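Local coordinates for B-agarase (Agarivorans gilvus, PDB 5Z6P), which acts as a beta-agarase of glycoside hydrolase family 50, probably hydrolysing the beta-glycosidic linkages of agarose, at residues F51-S54 and N55-A58; K68-S71 and K72-Y76; N179-L182 and S183-S186; F679-G682 and L683-C687. One frame throughout, in Å; residues are numbered along the deposited sequence.

Interaction 1 (F51-S54 and N55-A58); sequences FSFS and NVEA
N55 follows S54 at a sharp bend and is anchored there by its side-chain amide: ND2 hydrogen-bonds to the backbone O of Y76. The bend joins two strands in the agarase CBM-like domain. Strand 51-54 pairs with strand 76-81, while strand 56-61 pairs with strand 64-69. N55 turns the chain with a positive phi of 60°. The two short strand segments run at 140° to each other, with axes 6.2 Å apart at closest, and make no hydrogen bond across the bend. Side chains make the contact instead. F53 has CG anti to its carbonyl carbon (chi1 -57°), which turns the ring toward V56 and A58. V56 meets this ring obliquely, its CG1 lying 3.7 Å from F53 CD2. V56 also brings its backbone O to 3.6 Å from F53 CB, at the root of the ring. I67 of strand 64-69 touches both F53 and V56, and V79 of strand 76-81 also packs on F53. A58, next on the same side, sets its methyl over one face of the F53 ring in a CH-pi contact. A58 CB is shifted toward the rim, and its closest ring atom is F53 CZ at 3.4 Å.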
loop_
_atom_site.group_PDB
_atom_site.type_symbol
_atom_site.label_atom_id
_atom_site.label_comp_id
_atom_site.label_asym_id
_atom_site.label_seq_id
_atom_site.Cartn_x
_atom_site.Cartn_y
_atom_site.Cartn_z
ATOM N N PHE A 51 8.635 -25.939 -18.509
ATOM C CA PHE A 51 9.349 -25.053 -17.586
ATOM C C PHE A 51 10.417 -24.164 -18.212
ATOM O O PHE A 51 11.289 -24.644 -18.909
ATOM C CB PHE A 51 10.011 -25.873 -16.485
ATOM C CG PHE A 51 9.059 -26.368 -15.439
ATOM C CD1 PHE A 51 8.352 -27.535 -15.627
ATOM C CD2 PHE A 51 8.892 -25.672 -14.259
ATOM C CE1 PHE A 51 7.489 -27.980 -14.670
ATOM C CE2 PHE A 51 8.027 -26.122 -13.302
ATOM C CZ PHE A 51 7.328 -27.274 -13.503
ATOM N N SER A 52 10.348 -22.868 -17.934
ATOM C CA SER A 52 11.439 -21.955 -18.241
ATOM C C SER A 52 11.656 -20.987 -17.085
ATOM O O SER A 52 10.837 -20.904 -16.171
ATOM C CB SER A 52 11.181 -21.187 -19.541
ATOM O OG SER A 52 9.890 -20.621 -19.571
ATOM N N PHE A 53 12.760 -20.252 -17.141
ATOM C CA PHE A 53 13.225 -19.472 -16.004
ATOM C C PHE A 53 13.795 -18.139 -16.440
ATOM O O PHE A 53 14.271 -18.001 -17.556
ATOM C CB PHE A 53 14.282 -20.258 -15.218
ATOM C CG PHE A 53 13.794 -21.603 -14.730
ATOM C CD1 PHE A 53 13.868 -22.723 -15.539
ATOM C CD2 PHE A 53 13.239 -21.732 -13.474
ATOM C CE1 PHE A 53 13.402 -23.939 -15.092
ATOM C CE2 PHE A 53 12.783 -22.949 -13.021
ATOM C CZ PHE A 53 12.856 -24.051 -13.832
ATOM N N SER A 54 13.716 -17.164 -15.549
ATOM C CA SER A 54 14.354 -15.875 -15.734
ATOM C C SER A 54 14.925 -15.376 -14.409
ATOM O O SER A 54 14.178 -15.117 -13.455
ATOM C CB SER A 54 13.368 -14.861 -16.296
ATOM O OG SER A 54 13.860 -13.550 -16.117
ATOM N N ASN A 55 16.249 -15.234 -14.373
ATOM C CA ASN A 55 16.992 -14.836 -13.173
ATOM C C ASN A 55 16.757 -15.846 -12.047
ATOM O O ASN A 55 16.756 -15.510 -10.868
ATOM C CB ASN A 55 16.621 -13.420 -12.734
ATOM C CG ASN A 55 16.864 -12.394 -13.827
ATOM O OD1 ASN A 55 17.740 -12.569 -14.670
ATOM N ND2 ASN A 55 16.078 -11.326 -13.821
ATOM N N VAL A 56 16.576 -17.092 -12.463
ATOM C CA VAL A 56 16.444 -18.237 -11.581
ATOM C C VAL A 56 17.340 -19.361 -12.063
ATOM O O VAL A 56 17.208 -19.808 -13.203
ATOM C CB VAL A 56 14.992 -18.765 -11.528
ATOM C CG1 VAL A 56 14.931 -20.033 -10.695
ATOM C CG2 VAL A 56 14.071 -17.711 -10.969
ATOM N N GLU A 57 18.236 -19.816 -11.189
ATOM C CA GLU A 57 19.027 -21.025 -11.425
ATOM C C GLU A 57 18.270 -22.280 -10.993
ATOM O O GLU A 57 17.863 -22.402 -9.845
ATOM C CB GLU A 57 20.354 -20.935 -10.682
ATOM C CG GLU A 57 21.196 -19.778 -11.123
ATOM C CD GLU A 57 22.500 -19.670 -10.352
ATOM O OE1 GLU A 57 22.718 -20.467 -9.419
ATOM O OE2 GLU A 57 23.301 -18.776 -10.689
ATOM N N ALA A 58 18.108 -23.218 -11.914
ATOM C CA ALA A 58 17.261 -24.388 -11.689
ATOM C C ALA A 58 17.995 -25.704 -11.904
ATOM O O ALA A 58 18.700 -25.884 -12.890
ATOM C CB ALA A 58 16.048 -24.331 -12.600
#

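Interaction 2 (K68-S71 and K72-Y76); sequences KALS and KKHFY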
loop_
_atom_site.group_PDB
_atom_site.type_symbol
_atom_site.label_atom_id
_atom_site.label_comp_id
_atom_site.label_asym_id
_atom_site.label_seq_id
_atom_site.Cartn_x
_atom_site.Cartn_y
_atom_site.Cartn_z
ATOM N N LYS A 68 17.253 -21.382 -7.235
ATOM C CA LYS A 68 17.865 -20.236 -6.596
ATOM C C LYS A 68 17.428 -18.978 -7.337
ATOM O O LYS A 68 17.835 -18.746 -8.470
ATOM C CB LYS A 68 19.392 -20.344 -6.587
ATOM C CG LYS A 68 20.063 -19.159 -5.931
ATOM C CD LYS A 68 21.594 -19.246 -5.936
ATOM C CE LYS A 68 22.200 -17.953 -5.383
ATOM N NZ LYS A 68 23.681 -18.006 -5.266
ATOM N N ALA A 69 16.579 -18.181 -6.702
ATOM C CA ALA A 69 16.140 -16.937 -7.301
ATOM C C ALA A 69 17.178 -15.867 -7.020
ATOM O O ALA A 69 17.545 -15.639 -5.873
ATOM C CB ALA A 69 14.759 -16.523 -6.766
ATOM N N LEU A 70 17.658 -15.225 -8.079
ATOM C CA LEU A 70 18.687 -14.209 -7.953
ATOM C C LEU A 70 18.051 -12.840 -7.763
ATOM O O LEU A 70 18.277 -11.920 -8.548
ATOM C CB LEU A 70 19.588 -14.205 -9.187
ATOM C CG LEU A 70 20.070 -15.541 -9.747
ATOM C CD1 LEU A 70 21.086 -15.300 -10.871
ATOM C CD2 LEU A 70 20.659 -16.438 -8.655
ATOM N N SER A 71 17.266 -12.710 -6.705
ATOM C CA SER A 71 16.417 -11.546 -6.519
ATOM C C SER A 71 17.144 -10.414 -5.816
ATOM O O SER A 71 16.714 -9.276 -5.890
ATOM C CB SER A 71 15.152 -11.935 -5.744
ATOM O OG SER A 71 15.468 -12.806 -4.660
ATOM N N LYS A 72 18.247 -10.698 -5.133
ATOM C CA LYS A 72 19.004 -9.590 -4.574
ATOM C C LYS A 72 19.517 -8.687 -5.700
ATOM O O LYS A 72 19.404 -7.466 -5.635
ATOM C CB LYS A 72 20.169 -10.066 -3.717
ATOM C CG LYS A 72 20.957 -8.906 -3.130
ATOM C CD LYS A 72 22.016 -9.351 -2.145
ATOM C CE LYS A 72 22.851 -8.162 -1.688
ATOM N NZ LYS A 72 23.661 -8.497 -0.491
ATOM N N LYS A 73 20.077 -9.293 -6.737
ATOM C CA LYS A 73 20.567 -8.513 -7.875
ATOM C C LYS A 73 19.422 -8.037 -8.762
ATOM O O LYS A 73 19.337 -6.860 -9.098
ATOM C CB LYS A 73 21.550 -9.325 -8.709
ATOM C CG LYS A 73 22.122 -8.550 -9.883
ATOM C CD LYS A 73 23.059 -9.408 -10.711
ATOM C CE LYS A 73 23.504 -8.678 -11.983
ATOM N NZ LYS A 73 24.161 -9.588 -12.958
ATOM N N HIS A 74 18.543 -8.970 -9.114
ATOM C CA HIS A 74 17.494 -8.740 -10.100
ATOM C C HIS A 74 16.143 -8.461 -9.464
ATOM O O HIS A 74 15.713 -9.197 -8.590
ATOM C CB HIS A 74 17.370 -9.948 -11.026
ATOM C CG HIS A 74 18.609 -10.236 -11.807
ATOM N ND1 HIS A 74 18.956 -9.531 -12.940
ATOM C CD2 HIS A 74 19.594 -11.145 -11.614
ATOM C CE1 HIS A 74 20.097 -9.996 -13.412
ATOM N NE2 HIS A 74 20.507 -10.976 -12.624
ATOM N N PHE A 75 15.466 -7.413 -9.912
ATOM C CA PHE A 75 14.167 -7.088 -9.343
ATOM C C PHE A 75 13.121 -8.158 -9.638
ATOM O O PHE A 75 12.410 -8.551 -8.743
ATOM C CB PHE A 75 13.655 -5.728 -9.830
ATOM C CG PHE A 75 12.429 -5.266 -9.103
ATOM C CD1 PHE A 75 12.538 -4.560 -7.931
ATOM C CD2 PHE A 75 11.170 -5.572 -9.581
ATOM C CE1 PHE A 75 11.404 -4.133 -7.246
ATOM C CE2 PHE A 75 10.035 -5.161 -8.906
ATOM C CZ PHE A 75 10.151 -4.445 -7.731
ATOM N N TYR A 76 13.027 -8.626 -10.876
ATOM C CA TYR A 76 12.081 -9.695 -11.219
ATOM C C TYR A 76 12.734 -11.058 -11.430
ATOM O O TYR A 76 13.590 -11.209 -12.282
ATOM C CB TYR A 76 11.296 -9.347 -12.486
ATOM C CG TYR A 76 10.423 -8.131 -12.348
ATOM C CD1 TYR A 76 9.245 -8.187 -11.619
ATOM C CD2 TYR A 76 10.774 -6.924 -12.950
ATOM C CE1 TYR A 76 8.431 -7.080 -11.487
ATOM C CE2 TYR A 76 9.964 -5.803 -12.822
ATOM C CZ TYR A 76 8.794 -5.892 -12.085
ATOM O OH TYR A 76 7.978 -4.792 -11.937
#
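The backbone of L70-H74 curls into one turn of right-handed helical geometry, an alpha-turn closed by a hydrogen bond from H74 N to L70 O that is 3.0 Å long and fairly straight, 155° at the hydrogen, with the donor in the carbonyl plane.

L70 O is partly wrapped by the H74 side chain. CB of H74 comes to 3.3 Å of this oxygen. The imidazole turns one edge toward it, with H74 CD2 at 3.4 Å from L70 O and the oxygen near the ring plane. With CG of H74 beside the backbone N (chi1 -61°), the ring edge and the N-H both meet L70 O. H74 CD2 also packs on L70 CB, 3.9 Å away. Further round the turn, S71 CA makes a CA-H...O contact of 3.2 Å with H74 O. L70 is also the centre of an inverse gamma turn, whose bond from S71 N to A69 O is weak. Together the two turns lead the chain out of strand 64-69.

The segment connects strands 64-69 and 76-81 of the CBM-like domain. S71 OG is hydrogen-bonded to L197 O, and K72 N to D198 OD1, both just ahead of strand 199-210. H650 NE2 bonds S71 O and E652 OE1 accepts from F75 N, so this corner also meets the loop between strand 640-643 and helix 657-660.

Interaction 3 (N179-L182 and S183-S186); sequences NIDL and SAIS
L182, inside a type I beta turn from D181 to A184, lies side by side with I185, which follows the turn at the start of strand 185-193 in the CBM-like domain. The two side chains point the same way. The leucine and isoleucine meet at their ends, L182 CD2 lying 4.0 Å from I185 CD1. The D181 carboxylate turns toward S183 instead, with CG anti to the backbone N (chi1 -179°). A bond from S183 N to D181 OD1 would make an Asx turn, but OD1 is modelled too close to S183 OG, and its place is doubtful. The firmer link is in the backbone. A184 N donates to D181 O at 3.2 Å, nearly straight at 165°. The donor stands well above the carbonyl plane, not on a lone pair. Strand 109-117 and the loop after it support the turn: D181 N bonds to D117 OD2, and A184 pairs with H118. L182 and I185 also pair through their backbones with W89 and W87. I185 also reaches back to the turn, its CG1 3.8 Å from D181 O and 3.9 Å from L182 O.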
loop_
_atom_site.group_PDB
_atom_site.type_symbol
_atom_site.label_atom_id
_atom_site.label_comp_id
_atom_site.label_asym_id
_atom_site.label_seq_id
_atom_site.Cartn_x
_atom_site.Cartn_y
_atom_site.Cartn_z
ATOM N N ASN A 179 -12.020 -14.849 -11.124
ATOM C CA ASN A 179 -12.460 -15.946 -11.966
ATOM C C ASN A 179 -12.022 -15.726 -13.401
ATOM O O ASN A 179 -12.419 -14.757 -14.034
ATOM C CB ASN A 179 -13.976 -16.115 -11.884
ATOM C CG ASN A 179 -14.434 -16.530 -10.504
ATOM O OD1 ASN A 179 -14.240 -17.672 -10.090
ATOM N ND2 ASN A 179 -15.045 -15.604 -9.784
ATOM N N ILE A 180 -11.172 -16.620 -13.891
ATOM C CA ILE A 180 -10.618 -16.498 -15.234
ATOM C C ILE A 180 -11.167 -17.608 -16.113
ATOM O O ILE A 180 -11.826 -18.525 -15.626
ATOM C CB ILE A 180 -9.065 -16.556 -15.232
ATOM C CG1 ILE A 180 -8.582 -17.893 -14.673
ATOM C CG2 ILE A 180 -8.476 -15.394 -14.451
ATOM C CD1 ILE A 180 -7.078 -18.026 -14.606
ATOM N N ASP A 181 -10.896 -17.532 -17.408
ATOM C CA ASP A 181 -11.346 -18.575 -18.318
ATOM C C ASP A 181 -10.537 -19.857 -18.129
ATOM O O ASP A 181 -9.469 -20.023 -18.710
ATOM C CB ASP A 181 -11.258 -18.095 -19.764
ATOM C CG ASP A 181 -11.744 -19.136 -20.751
ATOM O OD1 ASP A 181 -12.335 -20.151 -20.316
ATOM O OD2 ASP A 181 -11.533 -18.935 -21.964
ATOM N N LEU A 182 -11.074 -20.764 -17.326
ATOM C CA LEU A 182 -10.410 -22.009 -16.967
ATOM C C LEU A 182 -10.340 -23.002 -18.126
ATOM O O LEU A 182 -9.700 -24.037 -18.025
ATOM C CB LEU A 182 -11.131 -22.652 -15.784
ATOM C CG LEU A 182 -11.328 -21.751 -14.569
ATOM C CD1 LEU A 182 -12.245 -22.405 -13.557
ATOM C CD2 LEU A 182 -9.974 -21.423 -13.947
ATOM N N SER A 183 -11.011 -22.683 -19.224
ATOM C CA SER A 183 -11.032 -23.561 -20.382
ATOM C C SER A 183 -9.803 -23.347 -21.258
ATOM O O SER A 183 -9.505 -24.153 -22.133
ATOM C CB SER A 183 -12.304 -23.325 -21.198
ATOM O OG SER A 183 -12.349 -21.990 -21.687
ATOM N N ALA A 184 -9.102 -22.247 -21.023
ATOM C CA ALA A 184 -7.960 -21.871 -21.846
ATOM C C ALA A 184 -6.875 -21.206 -21.006
ATOM O O ALA A 184 -6.626 -20.008 -21.124
ATOM C CB ALA A 184 -8.398 -20.949 -22.972
ATOM N N ILE A 185 -6.234 -22.001 -20.156
ATOM C CA ILE A 185 -5.164 -21.515 -19.291
ATOM C C ILE A 185 -3.815 -21.677 -19.999
ATOM O O ILE A 185 -3.426 -22.784 -20.351
ATOM C CB ILE A 185 -5.179 -22.258 -17.947
ATOM C CG1 ILE A 185 -6.499 -21.955 -17.222
ATOM C CG2 ILE A 185 -3.974 -21.872 -17.109
ATOM C CD1 ILE A 185 -6.647 -22.600 -15.883
ATOM N N SER A 186 -3.121 -20.564 -20.222
ATOM C CA SER A 186 -1.950 -20.557 -21.093
ATOM C C SER A 186 -0.589 -20.465 -20.385
ATOM O O SER A 186 0.430 -20.790 -20.978
ATOM C CB SER A 186 -2.063 -19.403 -22.093
ATOM O OG SER A 186 -2.089 -18.156 -21.431
#

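Interaction 4 (F679-G682 and L683-C687); sequences FHAG and LVTAC
T685 packs on A681 across a tight bend in the long loop between strand 664-668 and helix 689-704, in the part of the chain that probably forms the catalytic barrel. Its side chain can be followed outward. CB of T685 lies 4.1 Å from A681 CB, a loose touch. The methyl goes further in. T685 CG2 is 3.7 Å from A681 CB and also 3.7 Å from G682 O, and so lies on the inner side of the bend. The hydroxyl takes the position between backbone N and carbonyl carbon (chi1 68°), which leaves CG2 anti to that carbonyl. OG1 is hydrogen-bonded to N128 ND2. Q110 grips the backbone of the same bend, NE2 to L683 O and OE1 to T685 N. Both Q110 and N128 belong to the CBM-like domain, so this buried loop joins that domain to the rest of the enzyme. The reversal itself passes through G682, which has a positive phi of 96° and no side chain to obstruct the turn. Just before it, H680 bonds back to the chain: its ND1 accepts from G682 N at 2.9 Å, and the donor sits only 6° out of the imidazole plane.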
loop_
_atom_site.group_PDB
_atom_site.type_symbol
_atom_site.label_atom_id
_atom_site.label_comp_id
_atom_site.label_asym_id
_atom_site.label_seq_id
_atom_site.Cartn_x
_atom_site.Cartn_y
_atom_site.Cartn_z
ATOM N N PHE A 679 -6.304 -13.241 8.446
ATOM C CA PHE A 679 -6.542 -14.001 7.238
ATOM C C PHE A 679 -5.714 -13.508 6.048
ATOM O O PHE A 679 -5.709 -14.128 5.001
ATOM C CB PHE A 679 -8.026 -13.963 6.870
ATOM C CG PHE A 679 -8.936 -14.466 7.957
ATOM C CD1 PHE A 679 -8.976 -15.816 8.276
ATOM C CD2 PHE A 679 -9.763 -13.595 8.648
ATOM C CE1 PHE A 679 -9.820 -16.293 9.278
ATOM C CE2 PHE A 679 -10.619 -14.066 9.648
ATOM C CZ PHE A 679 -10.636 -15.417 9.967
ATOM N N HIS A 680 -5.051 -12.373 6.210
ATOM C CA HIS A 680 -4.322 -11.703 5.131
ATOM C C HIS A 680 -3.086 -11.067 5.756
ATOM O O HIS A 680 -3.221 -10.318 6.700
ATOM C CB HIS A 680 -5.219 -10.644 4.457
ATOM C CG HIS A 680 -4.769 -10.215 3.092
ATOM N ND1 HIS A 680 -3.487 -9.784 2.818
ATOM C CD2 HIS A 680 -5.451 -10.121 1.929
ATOM C CE1 HIS A 680 -3.400 -9.453 1.543
ATOM N NE2 HIS A 680 -4.576 -9.658 0.979
ATOM N N ALA A 681 -1.887 -11.385 5.262
ATOM C CA ALA A 681 -0.660 -10.804 5.815
ATOM C C ALA A 681 -0.232 -9.516 5.093
ATOM O O ALA A 681 0.802 -8.935 5.406
ATOM C CB ALA A 681 0.480 -11.812 5.772
ATOM N N GLY A 682 -1.016 -9.077 4.122
ATOM C CA GLY A 682 -0.756 -7.796 3.494
ATOM C C GLY A 682 0.053 -7.856 2.207
ATOM O O GLY A 682 0.110 -8.881 1.538
ATOM N N LEU A 683 0.690 -6.744 1.865
ATOM C CA LEU A 683 1.288 -6.593 0.535
ATOM C C LEU A 683 2.683 -7.228 0.450
ATOM O O LEU A 683 3.079 -7.768 -0.577
ATOM C CB LEU A 683 1.342 -5.115 0.175
ATOM C CG LEU A 683 -0.029 -4.439 0.093
ATOM C CD1 LEU A 683 0.105 -2.946 -0.213
ATOM C CD2 LEU A 683 -0.883 -5.119 -0.953
ATOM N N VAL A 684 3.416 -7.132 1.547
ATOM C CA VAL A 684 4.723 -7.754 1.683
ATOM C C VAL A 684 4.701 -8.575 2.975
ATOM O O VAL A 684 4.294 -8.075 4.017
ATOM C CB VAL A 684 5.841 -6.719 1.722
ATOM C CG1 VAL A 684 7.200 -7.401 1.696
ATOM C CG2 VAL A 684 5.691 -5.715 0.563
ATOM N N THR A 685 5.127 -9.828 2.909
ATOM C CA THR A 685 4.826 -10.758 3.990
ATOM C C THR A 685 6.034 -11.441 4.638
ATOM O O THR A 685 7.073 -11.642 4.016
ATOM C CB THR A 685 3.848 -11.853 3.504
ATOM O OG1 THR A 685 4.492 -12.698 2.547
ATOM C CG2 THR A 685 2.638 -11.235 2.865
ATOM N N ALA A 686 5.861 -11.779 5.914
ATOM C CA ALA A 686 6.854 -12.468 6.728
ATOM C C ALA A 686 6.237 -13.766 7.260
ATOM O O ALA A 686 5.025 -13.923 7.204
ATOM C CB ALA A 686 7.306 -11.585 7.867
ATOM N N CYS A 687 7.054 -14.681 7.788
ATOM C CA CYS A 687 6.529 -15.958 8.263
ATOM C C CYS A 687 6.090 -15.881 9.720
ATOM O O CYS A 687 5.409 -16.766 10.215
ATOM C CB CYS A 687 7.561 -17.086 8.099
ATOM S SG CYS A 687 9.004 -16.919 9.129
#

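How the interactions relate
The four contacts follow one another in series, and none nests in or crosses another. Interaction 1 bends the chain between strands 51-54 and 56-61. After the hairpin to strand 64-69, interaction 2 closes the loop leading to strand 76-81. These two touch directly: E57 O and K68 N probably hydrogen-bond at 2.9 Å. Interaction 3 turns the chain into strand 185-193, the partner of strand 76-81, yet its centre is 24 Å from that of interaction 1. All three lie in the CBM-like domain. Interaction 4 comes much later, ahead of helix 689-704, about 10 Å from interaction 2 at the nearest atoms. Interactions 2 and 4 both lie where that domain meets the rest of the enzyme.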